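PDB 5GGY: Iron(III) ABC transporter, periplasmic iron-compound-binding protein from Vibrio cholerae, which binds the siderophore Desferal in the periplasm and probably passes its ferric complex to an ABC transporter for iron uptake. Local coordinates for residues V115-F120 with G259-L264. Residues are numbered along the deposited sequence; the frame is centred on the assembly and turned at random.
Sequences VAISHF and GGAMSL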
ATOM      1  N   VAL A 115       6.178   3.972  -8.403  1.00 16.43           N
ATOM      2  CA  VAL A 115       5.758   3.936  -9.799  1.00 15.89           C
ATOM      3  C   VAL A 115       5.350   2.522 -10.198  1.00 19.86           C
ATOM      4  O   VAL A 115       4.387   2.323 -10.935  1.00 20.83           O
ATOM      5  CB  VAL A 115       6.877   4.439 -10.734  1.00 15.82           C
ATOM      6  CG1 VAL A 115       6.452   4.334 -12.188  1.00 15.34           C
ATOM      7  CG2 VAL A 115       7.238   5.875 -10.396  1.00 16.82           C
ATOM      8  N   ALA A 116       6.085   1.540  -9.684  1.00 17.64           N
ATOM      9  CA  ALA A 116       5.775   0.133  -9.924  1.00 22.47           C
ATOM     10  C   ALA A 116       4.409  -0.230  -9.357  1.00 32.37           C
ATOM     11  O   ALA A 116       3.642  -0.962  -9.985  1.00 27.26           O
ATOM     12  CB  ALA A 116       6.845  -0.761  -9.323  1.00 21.58           C
ATOM     13  N   ILE A 117       4.117   0.287  -8.169  1.00 26.32           N
ATOM     14  CA  ILE A 117       2.830   0.074  -7.522  1.00 27.71           C
ATOM     15  C   ILE A 117       1.710   0.760  -8.293  1.00 29.12           C
ATOM     16  O   ILE A 117       0.632   0.202  -8.479  1.00 30.95           O
ATOM     17  CB  ILE A 117       2.839   0.599  -6.066  1.00 21.86           C
ATOM     18  CG1 ILE A 117       3.742  -0.270  -5.197  1.00 22.02           C
ATOM     19  CG2 ILE A 117       1.432   0.632  -5.501  1.00 19.92           C
ATOM     20  CD1 ILE A 117       3.836   0.204  -3.766  1.00 19.99           C
ATOM     21  N   SER A 118       1.983   1.972  -8.757  1.00 24.30           N
ATOM     22  CA  SER A 118       0.999   2.745  -9.501  1.00 17.70           C
ATOM     23  C   SER A 118       0.692   2.095 -10.847  1.00 22.37           C
ATOM     24  O   SER A 118      -0.465   2.032 -11.263  1.00 26.27           O
ATOM     25  CB  SER A 118       1.488   4.181  -9.707  1.00 18.17           C
ATOM     26  OG  SER A 118       0.497   4.959 -10.359  1.00 28.12           O
ATOM     27  N   HIS A 119       1.730   1.607 -11.519  1.00 21.47           N
ATOM     28  CA  HIS A 119       1.556   0.924 -12.798  1.00 25.88           C
ATOM     29  C   HIS A 119       0.767  -0.368 -12.623  1.00 31.74           C
ATOM     30  O   HIS A 119      -0.049  -0.728 -13.471  1.00 35.64           O
ATOM     31  CB  HIS A 119       2.911   0.630 -13.445  1.00 27.76           C
ATOM     32  CG  HIS A 119       3.587   1.841 -14.009  1.00 31.18           C
ATOM     33  ND1 HIS A 119       3.004   3.089 -13.997  1.00 28.13           N
ATOM     34  CD2 HIS A 119       4.793   1.994 -14.603  1.00 27.54           C
ATOM     35  CE1 HIS A 119       3.823   3.961 -14.558  1.00 23.41           C
ATOM     36  NE2 HIS A 119       4.917   3.321 -14.935  1.00 22.71           N
ATOM     37  N   PHE A 120       1.021  -1.059 -11.517  1.00 31.03           N
ATOM     38  CA  PHE A 120       0.334  -2.303 -11.195  1.00 20.22           C
ATOM     39  C   PHE A 120      -1.165  -2.074 -11.074  1.00 23.88           C
ATOM     40  O   PHE A 120      -1.971  -2.903 -11.500  1.00 34.75           O
ATOM     41  CB  PHE A 120       0.900  -2.886  -9.901  1.00 19.27           C
ATOM     42  CG  PHE A 120       0.329  -4.223  -9.522  1.00 21.21           C
ATOM     43  CD1 PHE A 120       0.578  -5.349 -10.291  1.00 19.93           C
ATOM     44  CD2 PHE A 120      -0.421  -4.359  -8.366  1.00 25.89           C
ATOM     45  CE1 PHE A 120       0.067  -6.579  -9.925  1.00 21.56           C
ATOM     46  CE2 PHE A 120      -0.933  -5.583  -7.994  1.00 23.34           C
ATOM     47  CZ  PHE A 120      -0.692  -6.695  -8.771  1.00 20.43           C
ATOM     48  N   GLY A 259      11.883  -4.545 -11.248  1.00 20.35           N
ATOM     49  CA  GLY A 259      10.626  -5.189 -11.581  1.00 22.56           C
ATOM     50  C   GLY A 259       9.390  -4.391 -11.213  1.00 14.92           C
ATOM     51  O   GLY A 259       9.425  -3.162 -11.139  1.00 14.48           O
ATOM     52  N   GLY A 260       8.290  -5.100 -10.981  1.00 17.44           N
ATOM     53  CA  GLY A 260       7.016  -4.472 -10.680  1.00 14.72           C
ATOM     54  C   GLY A 260       6.679  -4.423  -9.202  1.00 17.48           C
ATOM     55  O   GLY A 260       7.566  -4.426  -8.347  1.00 15.10           O
ATOM     56  N   ALA A 261       5.383  -4.383  -8.908  1.00 27.50           N
ATOM     57  CA  ALA A 261       4.893  -4.243  -7.539  1.00 22.83           C
ATOM     58  C   ALA A 261       5.250  -5.434  -6.658  1.00 23.22           C
ATOM     59  O   ALA A 261       5.651  -5.261  -5.510  1.00 25.83           O
ATOM     60  CB  ALA A 261       3.384  -4.037  -7.539  1.00 26.07           C
ATOM     61  N   MET A 262       5.099  -6.641  -7.191  1.00 18.72           N
ATOM     62  CA  MET A 262       5.299  -7.846  -6.393  1.00 22.27           C
ATOM     63  C   MET A 262       6.775  -8.189  -6.222  1.00 22.18           C
ATOM     64  O   MET A 262       7.128  -9.002  -5.365  1.00 25.51           O
ATOM     65  CB  MET A 262       4.545  -9.027  -7.011  1.00 29.77           C
ATOM     66  CG  MET A 262       3.026  -8.932  -6.875  1.00 31.32           C
ATOM     67  SD  MET A 262       2.443  -8.837  -5.169  1.00 25.07           S
ATOM     68  CE  MET A 262       2.029  -7.100  -5.046  1.00 16.60           C
ATOM     69  N   SER A 263       7.631  -7.564  -7.028  1.00 21.94           N
ATOM     70  CA  SER A 263       9.073  -7.720  -6.872  1.00 22.56           C
ATOM     71  C   SER A 263       9.521  -7.098  -5.555  1.00 18.89           C
ATOM     72  O   SER A 263      10.565  -7.452  -5.013  1.00 23.76           O
ATOM     73  CB  SER A 263       9.826  -7.083  -8.042  1.00 16.57           C
ATOM     74  OG  SER A 263       9.760  -5.668  -7.977  1.00 20.75           O
ATOM     75  N   LEU A 264       8.722  -6.160  -5.053  1.00 21.55           N
ATOM     76  CA  LEU A 264       8.974  -5.538  -3.760  1.00 31.48           C
ATOM     77  C   LEU A 264       8.776  -6.556  -2.641  1.00 24.61           C
ATOM     78  O   LEU A 264       9.541  -6.589  -1.675  1.00 31.33           O
ATOM     79  CB  LEU A 264       8.051  -4.333  -3.554  1.00 35.34           C
ATOM     80  CG  LEU A 264       8.067  -3.276  -4.660  1.00 27.94           C
ATOM     81  CD1 LEU A 264       6.993  -2.227  -4.415  1.00 17.66           C
ATOM     82  CD2 LEU A 264       9.439  -2.631  -4.771  1.00 16.34           C
TER
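Ala-116 and Ile-117, on helix 112-126, lie close to Gly-260 and Ala-261 of segment 259-264, which leads into helix 262-276; the CA atoms of Ala-116 and Gly-260 are 4.8 Å apart. Gly-260 has no side chain and Ala-116 and Ala-261 carry only a methyl, consistent with the close approach. CB of Ala-116 rests on the peptide between Gly-260 and Ala-261, 3.7 Å from C of Gly-260. The methyl of Ala-261 points back at the helix and sits 3.6 Å from CB of Phe-120. Phe-120 holds CG anti to its own N (chi1 -176°), which carries the ring past this methyl toward Met-262. The ring meets both residues obliquely, with CE2 4.4 Å from CE of Met-262. Ile-117 and Leu-264 cross at about a right angle, and CG1 of Ile-117 lies 3.9 Å from CD1 of Leu-264. The turn is braced from within: OG of Ser-263 donates to O of Gly-260 at 2.5 Å, tilted 28° from the carbonyl plane. Helix 24-32 ties the segments together. NE2 of Gln-29 hydrogen-bonds to O of Ala-116, its OE1 accepts from N of Ala-261, and OE2 of Glu-28 accepts from N of Gly-260. Helix 181-188 packs on Ile-117 and Leu-264. Phe-120 and Met-262 touch helix 130-154, the long helix that spans the two lobes, as in other FhuD-like binding proteins.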